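PDB 4XUR: endo-1,4-beta-xylanase C from Paenibacillus barcinonensis, which breaks internal beta-1,4-xylosidic linkages in xylan and is represented here by a carbohydrate-binding module crystallised with xylotetraose. Local coordinates for residues V64-L67 against P68-K72. Sequence-based numbering, arbitrary orientation.
Sequences VEVL and PYLQK
With chi1 of Glu65 at 175°, CG lies opposite the backbone N, and the bend at chi2 (67°) brings the carboxylate forward beside Leu67 N. CG rests against Pro68 CD at 3.8 Å, the two side chains crossing at about a right angle, while OE2 accepts the N-H of Leu67 through its anti lone pair (OE2 to N, 3.2 Å). As the chain leaves strand 63-65 for a 3-10 turn, the carboxylate holds the first amide of that turn. Glutamate suits the place because its methylenes can lie on the proline ring while both oxygens remain engaged: OE1 forms a salt bridge with Arg143, and OE2 also receives the amide of Leu142.

Two backbone bonds from i+3 to i form the turn, Tyr69 N to Val66 O (3.1 Å) and Leu70 N to Leu67 O (2.9 Å). Pro68, with no N-H to offer and a fixed phi, fits its early position. A chi1 of -64° sets Tyr69 CG beside its backbone N, and the ring turns its edge toward Glu65 O (3.9 Å from CE2) and meets Phe16 edge-to-face.

Val66 CG2 touches Leu70 CD1 at 4.1 Å, and these branched side chains suit an apolar face against Ile171 of strand 164-173. Lys72 CE meets Leu67 CD2 at 4.0 Å, for lysine's methylenes can lie on leucine while its ammonium reaches Glu135. Apolar contacts thus bind the turn to the beta-sandwich of this xylan-binding CBM22 module, whereas the Glu65 carboxylate, gripped by two amides and Arg143 and so probably anionic, ties its start to strand 139-147.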
loop_
_atom_site.group_PDB
_atom_site.type_symbol
_atom_site.label_atom_id
_atom_site.label_comp_id
_atom_site.label_asym_id
_atom_site.label_seq_id
_atom_site.Cartn_x
_atom_site.Cartn_y
_atom_site.Cartn_z
ATOM N N VAL A 64 -1.400 -5.299 -2.807
ATOM C CA VAL A 64 -2.027 -5.909 -3.976
ATOM C C VAL A 64 -1.076 -6.046 -5.175
ATOM O O VAL A 64 -0.323 -5.118 -5.516
ATOM C CB VAL A 64 -3.354 -5.131 -4.328
ATOM C CG1 VAL A 64 -3.094 -3.684 -4.841
ATOM C CG2 VAL A 64 -4.169 -5.900 -5.393
ATOM N N GLU A 65 -1.136 -7.203 -5.807
ATOM C CA GLU A 65 -0.393 -7.502 -7.051
ATOM C C GLU A 65 -0.978 -6.610 -8.168
ATOM O O GLU A 65 -2.206 -6.674 -8.447
ATOM C CB GLU A 65 -0.523 -8.972 -7.418
ATOM C CG GLU A 65 0.112 -9.329 -8.755
ATOM C CD GLU A 65 1.603 -9.215 -8.786
ATOM O OE1 GLU A 65 2.254 -10.032 -8.100
ATOM O OE2 GLU A 65 2.178 -8.331 -9.506
ATOM N N VAL A 66 -0.129 -5.838 -8.826
ATOM C CA VAL A 66 -0.629 -5.010 -9.948
ATOM C C VAL A 66 0.046 -5.208 -11.325
ATOM O O VAL A 66 -0.367 -4.578 -12.286
ATOM C CB VAL A 66 -0.617 -3.518 -9.595
ATOM C CG1 VAL A 66 -1.584 -3.249 -8.380
ATOM C CG2 VAL A 66 0.796 -3.013 -9.386
ATOM N N LEU A 67 1.080 -6.006 -11.382
ATOM C CA LEU A 67 1.795 -6.283 -12.666
ATOM C C LEU A 67 0.803 -6.626 -13.814
ATOM O O LEU A 67 0.915 -6.042 -14.865
ATOM C CB LEU A 67 2.805 -7.352 -12.544
ATOM C CG LEU A 67 3.755 -7.422 -13.753
ATOM C CD1 LEU A 67 4.433 -6.069 -14.072
ATOM C CD2 LEU A 67 4.833 -8.451 -13.465
ATOM N N PRO A 68 -0.189 -7.516 -13.571
ATOM C CA PRO A 68 -1.093 -7.871 -14.679
ATOM C C PRO A 68 -1.874 -6.755 -15.301
ATOM O O PRO A 68 -2.312 -6.873 -16.447
ATOM C CB PRO A 68 -2.052 -8.904 -14.002
ATOM C CG PRO A 68 -1.296 -9.393 -12.789
ATOM C CD PRO A 68 -0.650 -8.142 -12.313
ATOM N N TYR A 69 -2.073 -5.637 -14.588
ATOM C CA TYR A 69 -2.772 -4.459 -15.074
ATOM C C TYR A 69 -1.892 -3.578 -16.005
ATOM O O TYR A 69 -2.400 -2.623 -16.629
ATOM C CB TYR A 69 -3.276 -3.624 -13.937
ATOM C CG TYR A 69 -4.313 -4.306 -13.067
ATOM C CD1 TYR A 69 -5.665 -4.315 -13.437
ATOM C CD2 TYR A 69 -3.991 -4.877 -11.856
ATOM C CE1 TYR A 69 -6.621 -4.937 -12.610
ATOM C CE2 TYR A 69 -4.941 -5.508 -11.031
ATOM C CZ TYR A 69 -6.254 -5.519 -11.427
ATOM O OH TYR A 69 -7.176 -6.102 -10.534
ATOM N N LEU A 70 -0.609 -3.800 -15.985
ATOM C CA LEU A 70 0.366 -2.848 -16.553
ATOM C C LEU A 70 1.178 -3.448 -17.702
ATOM O O LEU A 70 1.298 -4.658 -17.837
ATOM C CB LEU A 70 1.314 -2.357 -15.459
ATOM C CG LEU A 70 0.671 -1.905 -14.107
ATOM C CD1 LEU A 70 1.733 -1.470 -13.103
ATOM C CD2 LEU A 70 -0.327 -0.816 -14.370
ATOM N N GLN A 71 1.739 -2.567 -18.490
ATOM C CA GLN A 71 2.685 -2.955 -19.538
ATOM C C GLN A 71 4.091 -2.834 -18.979
ATOM O O GLN A 71 4.420 -1.787 -18.442
ATOM C CB GLN A 71 2.589 -2.101 -20.793
ATOM C CG GLN A 71 3.502 -2.710 -21.888
ATOM C CD GLN A 71 3.722 -1.870 -23.149
ATOM O OE1 GLN A 71 4.437 -2.355 -24.098
ATOM N NE2 GLN A 71 3.169 -0.699 -23.222
ATOM N N LYS A 72 4.827 -3.920 -19.037
ATOM C CA LYS A 72 6.257 -3.879 -18.682
ATOM C C LYS A 72 6.998 -2.864 -19.576
ATOM O O LYS A 72 6.711 -2.732 -20.775
ATOM C CB LYS A 72 6.888 -5.300 -18.799
ATOM C CG LYS A 72 6.361 -6.336 -17.780
ATOM C CD LYS A 72 6.739 -7.783 -18.192
ATOM C CE LYS A 72 6.051 -8.794 -17.299
ATOM N NZ LYS A 72 6.199 -10.219 -17.695
#